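Local atomic coordinates of polyhedrin (Orgyia pseudotsugata cypovirus 5, PDB entry 5A8U), a protein that forms the crystalline occlusion bodies (polyhedra) that shelter virus particles from the outside environment until insect larvae ingest them. Residues L58-M63 with F187-F192; Y68-K73 with T222-Y227; N121-R126 with D155-K160. All blocks are in the same frame, centred on the assembly; numbering follows the deposited sequence.

How the interactions relate
Interactions 1 and 3 lie on the same three-stranded antiparallel sheet, in which strand 189-195 runs between strands 53-58 and 124-128; their centres are about 17 Å apart, and the backbones of G191 and R126 link them directly. Interaction 2 sets loop 68-73 against strand 223-227, at one edge of the six-stranded sheet. Its centre is about 15 Å from that of interaction 1, which it touches through L62 against Y68 and M69, and about 27 Å from interaction 3, across the chain's centre. Along the sequence, interactions 1 and 2 alternate their segments, and both segments of interaction 3 fall between them. All three contacts border neighbouring subunits, at the interfaces of the trimer.

Interaction 1. Residues L58-M63 with F187-F192; sequences LNRQLM and FPTIGF
The guanidinium of R60 turns one face to F187 and its edge to P188. F187 CA sits over that face, displaced toward the rim, while P188 O meets the edge in plane and accepts a hydrogen bond from R60 NH1 at 2.9 Å. The F187 ring stands almost perpendicular to the guanidinium (89°) and offers its own edge, with R60 NH2 3.8 Å from F187 CD1; NH2 also pairs with D106 in a salt bridge. Bent at chi2 (-48°), R60 brings CD to 3.2 Å from P188 O; its CG packs on T189 CG2 at 3.6 Å. N59, the N-cap of helix 60-63, directs its ND2 to T222 of the second subunit. Just before it, L58 and I190 form an antiparallel hydrogen-bonded pair of the three-stranded sheet, with L58 N 2.9 Å from I190 O and I190 N 3.2 Å from L58 O. Their side chains lie side by side, CD1 to CD1 at 4.1 Å, and both touch V34 of the six-stranded sheet, as facing layers of a beta sandwich do. M63 crosses P188 at about a right angle, its CE 4.0 Å from P188 CG and its SD near I190 CG1.

Interaction 2. Residues Y68-K73 with T222-Y227; sequences YMNPDK and TFSTAY
N70 reaches from the loop onto strand 223-227 and lays its amide across the strand at S224 and T225. CB of N70 points toward the strand, CG stands anti to the carbonyl carbon (chi1 -61°), beside the backbone N, and the two ends of the amide meet different groups. ND2 donates to S224 OG at 2.9 Å in a nearly straight bond (163°), the serine oxygen lying close to the amide plane. OD1 instead comes against the backbone, 3.3 Å from T225 CA, on the side of the strand from which the T225 side chain points away. S224 OG is anti to the serine N (chi1 -177°), and there it meets N70. The adjacent strand 43-50 supplies a further partner to each: V45 O is bonded to S224 OG, and Q44 OE1 accepts from N70 ND2 as its stronger partner. Amide and hydroxyl are therefore each held by more than one bond in a buried setting, which would restrict rotation of both side chains.

Apolar atoms lie to either side of this polar pair along the strand. M69 approaches S224 with its CG, which stands 3.9 Å from both CB and OG of the serine. On the other flank, N70 CB faces A226 CB at 4.4 Å, a looser approach.

The loop and strand together present acceptors to Q61 of the third subunit, whose NE2 bonds M69 O and S224 O, and close by Y68 meets the Y68 rings of both other subunits edge-to-face. Here a loop is fastened over the edge strand of the six-stranded sheet at the subunit interface of the polyhedrin trimer.

Interaction 3. Residues N121-R126 with D155-K160; sequences NATRLR and DIINSK
L125 and D155 join the start of strand 124-128, at one edge of the three-stranded sheet, to the loop that leads into strand 162-166, through a partly buried contact of mixed backbone and side-chain character. L125 N donates to D155 O at 3.0 Å, in the carbonyl plane and on a lone pair. The same oxygen receives a CA-H...O contact from R124 CA at 3.3 Å, and I156 CA returns one to T123 O at 3.5 Å. Beside this backbone pairing, I157 CD1, anti to CA (chi2 164°), packs on L125 CB at 3.6 Å; T123 CG2 adds to this apolar patch, which continues onto F112. The D155 carboxylate, turned 84° from the R126 guanidinium, makes a long salt bridge, OD2 to R126 NE at 3.9 Å, while its OD1 pairs with R134. R126 itself extends to N151 and E193. At the other end, one water accepts from N158 N and lies 2.7 Å from T123 O, to which it probably donates. N121 OD1 lies 2.9 Å from N158 ND2, and N158 OD1 is bonded to K173 NZ. With F112 belonging to the six-stranded sheet, I157 and T123 contribute to the apolar interior between the two layers of a beta sandwich.

Interaction 1. Residues L58-M63 with F187-F192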
ATOM      1  N   LEU A  58      -8.227  -5.250   3.215  1.00  4.60           N
ATOM      2  CA  LEU A  58      -8.902  -4.090   3.777  1.00  5.86           C
ATOM      3  C   LEU A  58      -8.959  -4.265   5.285  1.00  5.38           C
ATOM      4  O   LEU A  58      -9.474  -5.278   5.769  1.00  7.81           O
ATOM      5  CB  LEU A  58     -10.331  -3.970   3.247  1.00  5.45           C
ATOM      6  CG  LEU A  58     -10.498  -3.733   1.751  1.00  5.53           C
ATOM      7  CD1 LEU A  58     -11.967  -3.903   1.389  1.00  6.51           C
ATOM      8  CD2 LEU A  58      -9.990  -2.342   1.370  1.00  5.97           C
ATOM      9  N   ASN A  59      -8.431  -3.303   6.034  1.00  7.02           N
ATOM     10  CA  ASN A  59      -8.622  -3.349   7.482  1.00  5.70           C
ATOM     11  C   ASN A  59      -9.921  -2.657   7.910  1.00  5.51           C
ATOM     12  O   ASN A  59     -10.695  -2.184   7.056  1.00  6.56           O
ATOM     13  CB  ASN A  59      -7.397  -2.818   8.241  1.00  6.89           C
ATOM     14  CG  ASN A  59      -7.115  -1.356   7.966  1.00  9.21           C
ATOM     15  OD1 ASN A  59      -7.917  -0.653   7.327  1.00  7.46           O
ATOM     16  ND2 ASN A  59      -5.976  -0.877   8.473  1.00  6.91           N
ATOM     17  N   ARG A  60     -10.200  -2.600   9.215  1.00  6.23           N
ATOM     18  CA  ARG A  60     -11.509  -2.069   9.620  1.00  8.51           C
ATOM     19  C   ARG A  60     -11.699  -0.616   9.195  1.00  5.74           C
ATOM     20  O   ARG A  60     -12.820  -0.201   8.863  1.00  6.98           O
ATOM     21  CB  ARG A  60     -11.780  -2.228  11.134  1.00  8.12           C
ATOM     22  CG  ARG A  60     -12.336  -3.605  11.551  1.00 17.50           C
ATOM     23  CD  ARG A  60     -13.527  -4.119  10.681  1.00 12.72           C
ATOM     24  NE  ARG A  60     -14.839  -3.533  10.995  1.00 12.82           N
ATOM     25  CZ  ARG A  60     -15.984  -3.968  10.461  1.00 16.59           C
ATOM     26  NH1 ARG A  60     -15.968  -4.991   9.611  1.00  8.41           N
ATOM     27  NH2 ARG A  60     -17.150  -3.406  10.781  1.00 10.65           N
ATOM     28  N   GLN A  61     -10.614   0.148   9.149  1.00  4.93           N
ATOM     29  CA  GLN A  61     -10.727   1.552   8.750  1.00  5.31           C
ATOM     30  C   GLN A  61     -11.302   1.712   7.342  1.00  6.46           C
ATOM     31  O   GLN A  61     -11.982   2.694   7.061  1.00  7.62           O
ATOM     32  CB  GLN A  61      -9.373   2.261   8.834  1.00  7.93           C
ATOM     33  CG  GLN A  61      -8.982   2.650  10.257  1.00  8.03           C
ATOM     34  CD  GLN A  61      -8.167   1.592  10.985  1.00  7.49           C
ATOM     35  OE1 GLN A  61      -8.202   0.420  10.618  1.00  6.54           O
ATOM     36  NE2 GLN A  61      -7.462   2.000  12.051  1.00  7.50           N
ATOM     37  N   LEU A  62     -11.030   0.745   6.467  1.00  6.94           N
ATOM     38  CA  LEU A  62     -11.599   0.766   5.117  1.00  6.60           C
ATOM     39  C   LEU A  62     -12.844  -0.119   4.936  1.00  7.04           C
ATOM     40  O   LEU A  62     -13.585   0.058   3.975  1.00  5.77           O
ATOM     41  CB  LEU A  62     -10.533   0.422   4.067  1.00  8.09           C
ATOM     42  CG  LEU A  62      -9.431   1.492   3.948  1.00  7.73           C
ATOM     43  CD1 LEU A  62      -8.450   1.150   2.830  1.00  8.95           C
ATOM     44  CD2 LEU A  62     -10.031   2.868   3.707  1.00  6.49           C
ATOM     45  N   MET A  63     -13.073  -1.065   5.847  1.00  4.56           N
ATOM     46  CA  MET A  63     -14.289  -1.875   5.762  1.00  5.32           C
ATOM     47  C   MET A  63     -15.522  -1.060   6.144  1.00  4.49           C
ATOM     48  O   MET A  63     -16.621  -1.320   5.657  1.00  5.58           O
ATOM     49  CB  MET A  63     -14.199  -3.103   6.676  1.00  7.71           C
ATOM     50  CG  MET A  63     -13.152  -4.121   6.248  1.00  7.11           C
ATOM     51  SD  MET A  63     -13.604  -5.006   4.727  1.00  6.75           S
ATOM     52  CE  MET A  63     -14.967  -6.015   5.338  1.00  6.10           C
ATOM     53  N   PHE A 187     -17.680  -8.681  12.167  1.00  7.49           N
ATOM     54  CA  PHE A 187     -16.909  -7.449  11.970  1.00  6.99           C
ATOM     55  C   PHE A 187     -15.577  -7.781  11.302  1.00  6.54           C
ATOM     56  O   PHE A 187     -14.510  -7.626  11.901  1.00  7.28           O
ATOM     57  CB  PHE A 187     -16.712  -6.716  13.305  1.00  8.06           C
ATOM     58  CG  PHE A 187     -18.015  -6.419  14.014  1.00  4.60           C
ATOM     59  CD1 PHE A 187     -18.842  -5.381  13.577  1.00  4.36           C
ATOM     60  CD2 PHE A 187     -18.411  -7.175  15.100  1.00  7.80           C
ATOM     61  CE1 PHE A 187     -20.045  -5.107  14.221  1.00  8.45           C
ATOM     62  CE2 PHE A 187     -19.609  -6.914  15.741  1.00 10.13           C
ATOM     63  CZ  PHE A 187     -20.431  -5.885  15.298  1.00  8.60           C
ATOM     64  N   PRO A 188     -15.640  -8.245  10.042  1.00  7.42           N
ATOM     65  CA  PRO A 188     -14.434  -8.800   9.433  1.00  5.55           C
ATOM     66  C   PRO A 188     -13.445  -7.782   8.873  1.00  7.17           C
ATOM     67  O   PRO A 188     -13.760  -6.617   8.616  1.00  5.03           O
ATOM     68  CB  PRO A 188     -14.995  -9.633   8.269  1.00  6.96           C
ATOM     69  CG  PRO A 188     -16.171  -8.850   7.821  1.00  6.48           C
ATOM     70  CD  PRO A 188     -16.798  -8.320   9.125  1.00  6.54           C
ATOM     71  N   THR A 189     -12.215  -8.256   8.720  1.00  5.69           N
ATOM     72  CA  THR A 189     -11.260  -7.639   7.821  1.00  8.18           C
ATOM     73  C   THR A 189     -10.835  -8.725   6.823  1.00  6.80           C
ATOM     74  O   THR A 189     -11.029  -9.915   7.091  1.00  6.32           O
ATOM     75  CB  THR A 189     -10.071  -7.040   8.593  1.00  8.04           C
ATOM     76  OG1 THR A 189      -9.421  -8.065   9.348  1.00  8.60           O
ATOM     77  CG2 THR A 189     -10.572  -5.973   9.569  1.00  8.38           C
ATOM     78  N   ILE A 190     -10.290  -8.334   5.674  1.00  6.46           N
ATOM     79  CA  ILE A 190     -10.044  -9.321   4.622  1.00  5.53           C
ATOM     80  C   ILE A 190      -8.698  -9.171   3.946  1.00  5.90           C
ATOM     81  O   ILE A 190      -8.138  -8.085   3.899  1.00  5.83           O
ATOM     82  CB  ILE A 190     -11.111  -9.274   3.492  1.00  8.23           C
ATOM     83  CG1 ILE A 190     -11.018  -7.968   2.695  1.00  7.49           C
ATOM     84  CG2 ILE A 190     -12.523  -9.557   4.041  1.00  7.27           C
ATOM     85  CD1 ILE A 190     -11.935  -7.961   1.493  1.00 10.24           C
ATOM     86  N   GLY A 191      -8.207 -10.290   3.427  1.00  5.76           N
ATOM     87  CA  GLY A 191      -7.101 -10.318   2.487  1.00  6.50           C
ATOM     88  C   GLY A 191      -7.479 -11.250   1.347  1.00  5.54           C
ATOM     89  O   GLY A 191      -8.256 -12.184   1.533  1.00  7.17           O
ATOM     90  N   PHE A 192      -6.954 -10.999   0.156  1.00  4.93           N
ATOM     91  CA  PHE A 192      -7.241 -11.876  -0.982  1.00  3.77           C
ATOM     92  C   PHE A 192      -6.039 -11.999  -1.932  1.00  5.21           C
ATOM     93  O   PHE A 192      -5.152 -11.122  -1.968  1.00  4.55           O
ATOM     94  CB  PHE A 192      -8.469 -11.366  -1.760  1.00  4.34           C
ATOM     95  CG  PHE A 192      -8.242 -10.024  -2.414  1.00  6.95           C
ATOM     96  CD1 PHE A 192      -7.616  -9.942  -3.656  1.00  8.13           C
ATOM     97  CD2 PHE A 192      -8.618  -8.850  -1.773  1.00  9.11           C
ATOM     98  CE1 PHE A 192      -7.363  -8.703  -4.254  1.00 11.40           C
ATOM     99  CE2 PHE A 192      -8.369  -7.605  -2.376  1.00  8.65           C
ATOM    100  CZ  PHE A 192      -7.742  -7.544  -3.612  1.00  9.78           C
TER

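Interaction 2. Residues Y68-K73 with T222-Y227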
ATOM      1  N   TYR A  68     -11.423   7.426   5.557  1.00  5.09           N
ATOM      2  CA  TYR A  68     -10.515   8.405   4.974  1.00  6.82           C
ATOM      3  C   TYR A  68     -10.515   8.378   3.447  1.00  5.15           C
ATOM      4  O   TYR A  68     -10.187   9.388   2.791  1.00  6.92           O
ATOM      5  CB  TYR A  68      -9.091   8.261   5.544  1.00  4.20           C
ATOM      6  CG  TYR A  68      -8.371   6.965   5.225  1.00  7.50           C
ATOM      7  CD1 TYR A  68      -7.695   6.804   4.022  1.00  5.95           C
ATOM      8  CD2 TYR A  68      -8.344   5.910   6.146  1.00  9.61           C
ATOM      9  CE1 TYR A  68      -7.032   5.632   3.727  1.00  6.24           C
ATOM     10  CE2 TYR A  68      -7.666   4.728   5.861  1.00  6.94           C
ATOM     11  CZ  TYR A  68      -7.015   4.599   4.648  1.00 11.18           C
ATOM     12  OH  TYR A  68      -6.333   3.440   4.343  1.00  9.63           O
ATOM     13  N   MET A  69     -10.890   7.231   2.883  1.00  4.59           N
ATOM     14  CA  MET A  69     -10.921   7.065   1.430  1.00  6.69           C
ATOM     15  C   MET A  69     -12.209   7.654   0.864  1.00  7.94           C
ATOM     16  O   MET A  69     -12.195   8.323  -0.166  1.00  7.53           O
ATOM     17  CB  MET A  69     -10.825   5.575   1.072  1.00  6.19           C
ATOM     18  CG  MET A  69     -10.624   5.288  -0.420  1.00  9.54           C
ATOM     19  SD  MET A  69      -8.989   5.800  -1.016  1.00 10.83           S
ATOM     20  CE  MET A  69      -7.943   4.751  -0.012  1.00 13.07           C
ATOM     21  N   ASN A  70     -13.319   7.383   1.540  1.00  5.32           N
ATOM     22  CA  ASN A  70     -14.629   7.850   1.103  1.00  8.38           C
ATOM     23  C   ASN A  70     -15.380   8.500   2.251  1.00  8.34           C
ATOM     24  O   ASN A  70     -16.129   7.837   2.963  1.00  7.33           O
ATOM     25  CB  ASN A  70     -15.426   6.670   0.562  1.00  6.46           C
ATOM     26  CG  ASN A  70     -14.746   6.039  -0.622  1.00  8.10           C
ATOM     27  OD1 ASN A  70     -14.474   6.726  -1.608  1.00  9.31           O
ATOM     28  ND2 ASN A  70     -14.442   4.740  -0.530  1.00  5.40           N
ATOM     29  N   PRO A  71     -15.156   9.806   2.453  1.00  7.22           N
ATOM     30  CA  PRO A  71     -15.907  10.563   3.464  1.00  5.75           C
ATOM     31  C   PRO A  71     -17.374  10.639   3.091  1.00 10.44           C
ATOM     32  O   PRO A  71     -17.737  10.356   1.945  1.00 10.13           O
ATOM     33  CB  PRO A  71     -15.291  11.966   3.378  1.00 10.44           C
ATOM     34  CG  PRO A  71     -13.943  11.768   2.708  1.00 12.15           C
ATOM     35  CD  PRO A  71     -14.164  10.635   1.748  1.00 10.14           C
ATOM     36  N   ASP A  72     -18.218  11.012   4.042  1.00  8.54           N
ATOM     37  CA  ASP A  72     -19.621  11.153   3.699  1.00  9.57           C
ATOM     38  C   ASP A  72     -19.831  12.502   2.995  1.00 13.02           C
ATOM     39  O   ASP A  72     -18.873  13.231   2.717  1.00 13.16           O
ATOM     40  CB  ASP A  72     -20.535  10.987   4.932  1.00 13.14           C
ATOM     41  CG  ASP A  72     -20.434  12.140   5.911  1.00 10.53           C
ATOM     42  OD1 ASP A  72     -19.811  13.180   5.588  1.00 12.69           O
ATOM     43  OD2 ASP A  72     -21.014  12.020   7.019  1.00 16.63           O
ATOM     44  N   LYS A  73     -21.088  12.807   2.698  1.00 13.58           N
ATOM     45  CA  LYS A  73     -21.431  13.998   1.930  1.00 16.77           C
ATOM     46  C   LYS A  73     -20.961  15.275   2.617  1.00 18.14           C
ATOM     47  O   LYS A  73     -20.747  16.299   1.965  1.00 22.15           O
ATOM     48  CB  LYS A  73     -22.939  14.045   1.693  1.00 22.38           C
ATOM     49  CG  LYS A  73     -23.403  15.221   0.847  1.00 32.37           C
ATOM     50  CD  LYS A  73     -23.829  14.773  -0.541  1.00 37.84           C
ATOM     51  CE  LYS A  73     -25.113  13.957  -0.495  1.00 39.94           C
ATOM     52  NZ  LYS A  73     -25.543  13.518  -1.856  1.00 47.68           N
ATOM     53  N   THR A 222      -5.947   1.586  -7.428  1.00  7.14           N
ATOM     54  CA  THR A 222      -7.163   0.967  -6.898  1.00  8.37           C
ATOM     55  C   THR A 222      -8.295   1.986  -6.889  1.00  8.03           C
ATOM     56  O   THR A 222      -8.191   3.035  -6.256  1.00 14.10           O
ATOM     57  CB  THR A 222      -6.938   0.449  -5.461  1.00 11.86           C
ATOM     58  OG1 THR A 222      -5.801  -0.421  -5.448  1.00 12.70           O
ATOM     59  CG2 THR A 222      -8.179  -0.309  -4.944  1.00 13.99           C
ATOM     60  N   PHE A 223      -9.371   1.678  -7.596  1.00  5.86           N
ATOM     61  CA  PHE A 223     -10.525   2.558  -7.638  1.00  6.97           C
ATOM     62  C   PHE A 223     -11.379   2.349  -6.393  1.00  7.37           C
ATOM     63  O   PHE A 223     -11.601   1.215  -5.955  1.00  7.21           O
ATOM     64  CB  PHE A 223     -11.376   2.279  -8.872  1.00  6.53           C
ATOM     65  CG  PHE A 223     -12.719   2.947  -8.829  1.00  7.81           C
ATOM     66  CD1 PHE A 223     -12.865   4.262  -9.250  1.00 10.18           C
ATOM     67  CD2 PHE A 223     -13.825   2.285  -8.305  1.00  8.45           C
ATOM     68  CE1 PHE A 223     -14.108   4.894  -9.176  1.00 10.65           C
ATOM     69  CE2 PHE A 223     -15.063   2.911  -8.239  1.00  7.67           C
ATOM     70  CZ  PHE A 223     -15.204   4.209  -8.678  1.00  7.03           C
ATOM     71  N   SER A 224     -11.872   3.441  -5.824  1.00  4.67           N
ATOM     72  CA  SER A 224     -12.817   3.288  -4.743  1.00  6.41           C
ATOM     73  C   SER A 224     -13.791   4.449  -4.686  1.00  5.33           C
ATOM     74  O   SER A 224     -13.412   5.606  -4.876  1.00  4.61           O
ATOM     75  CB  SER A 224     -12.078   3.182  -3.407  1.00  6.39           C
ATOM     76  OG  SER A 224     -13.013   2.966  -2.363  1.00  5.91           O
ATOM     77  N   THR A 225     -15.046   4.134  -4.408  1.00  4.90           N
ATOM     78  CA  THR A 225     -16.017   5.177  -4.077  1.00  5.41           C
ATOM     79  C   THR A 225     -17.145   4.536  -3.297  1.00  6.63           C
ATOM     80  O   THR A 225     -17.202   3.310  -3.175  1.00  6.31           O
ATOM     81  CB  THR A 225     -16.600   5.886  -5.334  1.00  7.94           C
ATOM     82  OG1 THR A 225     -17.263   7.092  -4.921  1.00  8.52           O
ATOM     83  CG2 THR A 225     -17.593   4.992  -6.063  1.00  8.07           C
ATOM     84  N   ALA A 226     -18.029   5.364  -2.755  1.00  5.20           N
ATOM     85  CA  ALA A 226     -19.264   4.848  -2.184  1.00  4.67           C
ATOM     86  C   ALA A 226     -20.426   5.462  -2.938  1.00  4.60           C
ATOM     87  O   ALA A 226     -20.384   6.643  -3.298  1.00  6.13           O
ATOM     88  CB  ALA A 226     -19.359   5.176  -0.704  1.00  7.53           C
ATOM     89  N   TYR A 227     -21.447   4.648  -3.178  1.00  4.11           N
ATOM     90  CA  TYR A 227     -22.643   5.061  -3.901  1.00  4.90           C
ATOM     91  C   TYR A 227     -23.859   4.967  -2.988  1.00  4.94           C
ATOM     92  O   TYR A 227     -23.937   4.084  -2.128  1.00  4.15           O
ATOM     93  CB  TYR A 227     -22.875   4.165  -5.127  1.00  4.42           C
ATOM     94  CG  TYR A 227     -22.022   4.535  -6.309  1.00  5.46           C
ATOM     95  CD1 TYR A 227     -22.300   5.687  -7.034  1.00  4.62           C
ATOM     96  CD2 TYR A 227     -20.944   3.754  -6.694  1.00  6.51           C
ATOM     97  CE1 TYR A 227     -21.520   6.070  -8.123  1.00  8.32           C
ATOM     98  CE2 TYR A 227     -20.154   4.121  -7.794  1.00  4.38           C
ATOM     99  CZ  TYR A 227     -20.450   5.285  -8.497  1.00  8.39           C
ATOM    100  OH  TYR A 227     -19.692   5.691  -9.582  1.00 10.67           O
TER

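Interaction 3. Residues N121-R126 with D155-K160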
ATOM      1  N   ASN A 121      -9.413 -21.837  -9.513  1.00  7.16           N
ATOM      2  CA  ASN A 121      -9.145 -22.741  -8.391  1.00  9.18           C
ATOM      3  C   ASN A 121      -8.190 -22.151  -7.371  1.00  6.87           C
ATOM      4  O   ASN A 121      -8.221 -22.537  -6.202  1.00  8.97           O
ATOM      5  CB  ASN A 121      -8.580 -24.082  -8.866  1.00  9.86           C
ATOM      6  CG  ASN A 121      -9.592 -24.911  -9.625  1.00 17.33           C
ATOM      7  OD1 ASN A 121     -10.790 -24.860  -9.352  1.00 21.19           O
ATOM      8  ND2 ASN A 121      -9.108 -25.707 -10.572  1.00 23.71           N
ATOM      9  N   ALA A 122      -7.335 -21.229  -7.820  1.00  9.03           N
ATOM     10  CA  ALA A 122      -6.258 -20.693  -6.985  1.00  6.76           C
ATOM     11  C   ALA A 122      -6.654 -19.457  -6.156  1.00  5.90           C
ATOM     12  O   ALA A 122      -5.861 -18.965  -5.358  1.00  7.32           O
ATOM     13  CB  ALA A 122      -5.017 -20.386  -7.837  1.00  6.97           C
ATOM     14  N   THR A 123      -7.868 -18.964  -6.341  1.00  5.90           N
ATOM     15  CA  THR A 123      -8.286 -17.767  -5.617  1.00  4.24           C
ATOM     16  C   THR A 123      -8.312 -18.003  -4.110  1.00  5.72           C
ATOM     17  O   THR A 123      -8.881 -18.999  -3.647  1.00  7.48           O
ATOM     18  CB  THR A 123      -9.681 -17.325  -6.101  1.00  7.15           C
ATOM     19  OG1 THR A 123      -9.599 -16.976  -7.492  1.00 11.08           O
ATOM     20  CG2 THR A 123     -10.185 -16.142  -5.295  1.00  6.76           C
ATOM     21  N   ARG A 124      -7.711 -17.081  -3.358  1.00  5.84           N
ATOM     22  CA  ARG A 124      -7.825 -17.073  -1.892  1.00  4.60           C
ATOM     23  C   ARG A 124      -8.584 -15.858  -1.400  1.00  5.75           C
ATOM     24  O   ARG A 124      -8.292 -14.736  -1.811  1.00  6.89           O
ATOM     25  CB  ARG A 124      -6.439 -17.053  -1.244  1.00  8.48           C
ATOM     26  CG  ARG A 124      -5.703 -18.366  -1.358  1.00 10.02           C
ATOM     27  CD  ARG A 124      -4.246 -18.181  -0.962  1.00 10.70           C
ATOM     28  NE  ARG A 124      -3.572 -19.446  -0.688  1.00 11.52           N
ATOM     29  CZ  ARG A 124      -2.251 -19.584  -0.637  1.00 11.22           C
ATOM     30  NH1 ARG A 124      -1.466 -18.541  -0.887  1.00 10.51           N
ATOM     31  NH2 ARG A 124      -1.718 -20.766  -0.359  1.00 11.12           N
ATOM     32  N   LEU A 125      -9.517 -16.075  -0.473  1.00  4.26           N
ATOM     33  CA  LEU A 125     -10.161 -14.972   0.225  1.00  4.35           C
ATOM     34  C   LEU A 125     -10.008 -15.309   1.694  1.00  5.74           C
ATOM     35  O   LEU A 125     -10.498 -16.348   2.146  1.00  8.34           O
ATOM     36  CB  LEU A 125     -11.644 -14.855  -0.152  1.00  6.13           C
ATOM     37  CG  LEU A 125     -12.467 -13.808   0.622  1.00  9.07           C
ATOM     38  CD1 LEU A 125     -11.900 -12.379   0.529  1.00  8.01           C
ATOM     39  CD2 LEU A 125     -13.946 -13.859   0.197  1.00  8.62           C
ATOM     40  N   ARG A 126      -9.301 -14.467   2.440  1.00  6.12           N
ATOM     41  CA  ARG A 126      -9.089 -14.758   3.856  1.00  6.60           C
ATOM     42  C   ARG A 126      -9.870 -13.823   4.755  1.00  8.43           C
ATOM     43  O   ARG A 126      -9.838 -12.601   4.565  1.00  6.56           O
ATOM     44  CB  ARG A 126      -7.606 -14.613   4.233  1.00  6.50           C
ATOM     45  CG  ARG A 126      -6.620 -15.437   3.390  1.00  8.10           C
ATOM     46  CD  ARG A 126      -5.215 -15.368   4.001  1.00  8.68           C
ATOM     47  NE  ARG A 126      -4.171 -15.939   3.143  1.00  7.18           N
ATOM     48  CZ  ARG A 126      -3.462 -15.244   2.260  1.00  8.96           C
ATOM     49  NH1 ARG A 126      -3.685 -13.934   2.097  1.00  6.16           N
ATOM     50  NH2 ARG A 126      -2.529 -15.852   1.529  1.00  8.23           N
ATOM     51  N   ASP A 155      -9.842 -20.935   2.516  1.00  9.36           N
ATOM     52  CA  ASP A 155      -9.537 -19.711   1.783  1.00  9.19           C
ATOM     53  C   ASP A 155      -9.846 -19.924   0.307  1.00  8.02           C
ATOM     54  O   ASP A 155     -10.043 -18.979  -0.430  1.00  7.58           O
ATOM     55  CB  ASP A 155      -8.050 -19.356   1.901  1.00 10.32           C
ATOM     56  CG  ASP A 155      -7.606 -19.124   3.327  1.00 13.85           C
ATOM     57  OD1 ASP A 155      -8.459 -18.902   4.214  1.00 17.24           O
ATOM     58  OD2 ASP A 155      -6.380 -19.139   3.546  1.00 12.86           O
ATOM     59  N   ILE A 156      -9.845 -21.183  -0.123  1.00  6.80           N
ATOM     60  CA  ILE A 156     -10.053 -21.529  -1.516  1.00  9.03           C
ATOM     61  C   ILE A 156     -11.550 -21.526  -1.740  1.00  6.84           C
ATOM     62  O   ILE A 156     -12.222 -22.542  -1.537  1.00 10.76           O
ATOM     63  CB  ILE A 156      -9.446 -22.909  -1.845  1.00  7.90           C
ATOM     64  CG1 ILE A 156      -7.933 -22.888  -1.564  1.00 11.60           C
ATOM     65  CG2 ILE A 156      -9.686 -23.264  -3.305  1.00  9.43           C
ATOM     66  CD1 ILE A 156      -7.175 -21.901  -2.457  1.00  9.47           C
ATOM     67  N   ILE A 157     -12.064 -20.379  -2.160  1.00  8.00           N
ATOM     68  CA  ILE A 157     -13.503 -20.171  -2.226  1.00  7.82           C
ATOM     69  C   ILE A 157     -14.132 -20.506  -3.565  1.00  8.54           C
ATOM     70  O   ILE A 157     -15.352 -20.402  -3.701  1.00  9.82           O
ATOM     71  CB  ILE A 157     -13.874 -18.711  -1.902  1.00  8.21           C
ATOM     72  CG1 ILE A 157     -13.070 -17.747  -2.771  1.00  8.62           C
ATOM     73  CG2 ILE A 157     -13.710 -18.440  -0.405  1.00 15.22           C
ATOM     74  CD1 ILE A 157     -13.670 -16.338  -2.773  1.00 17.77           C
ATOM     75  N   ASN A 158     -13.321 -20.905  -4.544  1.00  7.09           N
ATOM     76  CA  ASN A 158     -13.806 -21.095  -5.904  1.00  9.92           C
ATOM     77  C   ASN A 158     -15.137 -21.838  -5.985  1.00  9.84           C
ATOM     78  O   ASN A 158     -16.062 -21.405  -6.674  1.00 11.13           O
ATOM     79  CB  ASN A 158     -12.765 -21.815  -6.775  1.00  8.51           C
ATOM     80  CG  ASN A 158     -13.206 -21.918  -8.218  1.00 11.12           C
ATOM     81  OD1 ASN A 158     -13.704 -20.951  -8.792  1.00 10.50           O
ATOM     82  ND2 ASN A 158     -13.035 -23.090  -8.807  1.00 17.47           N
ATOM     83  N   SER A 159     -15.251 -22.956  -5.284  1.00 10.05           N
ATOM     84  CA  SER A 159     -16.461 -23.769  -5.448  1.00 11.52           C
ATOM     85  C   SER A 159     -17.731 -23.070  -4.951  1.00 10.37           C
ATOM     86  O   SER A 159     -18.828 -23.383  -5.422  1.00 14.86           O
ATOM     87  CB  SER A 159     -16.300 -25.168  -4.831  1.00 12.07           C
ATOM     88  OG  SER A 159     -16.160 -25.113  -3.424  1.00 16.68           O
ATOM     89  N   LYS A 160     -17.589 -22.118  -4.027  1.00  9.68           N
ATOM     90  CA  LYS A 160     -18.742 -21.345  -3.539  1.00  8.41           C
ATOM     91  C   LYS A 160     -19.052 -20.117  -4.408  1.00 11.39           C
ATOM     92  O   LYS A 160     -20.079 -19.466  -4.230  1.00  9.17           O
ATOM     93  CB  LYS A 160     -18.508 -20.882  -2.096  1.00 10.35           C
ATOM     94  CG  LYS A 160     -18.567 -21.981  -1.040  1.00 15.76           C
ATOM     95  CD  LYS A 160     -18.469 -21.360   0.350  1.00 24.10           C
ATOM     96  CE  LYS A 160     -19.015 -22.299   1.432  1.00 35.55           C
ATOM     97  NZ  LYS A 160     -19.308 -21.589   2.721  1.00 37.83           N
TER
HETATM   98  O   HOH W   1     -10.493 -20.631  -4.975  1.00  8.59           O
HETATM   99  O   HOH W   2      -5.068 -20.927   1.549  1.00 15.95           O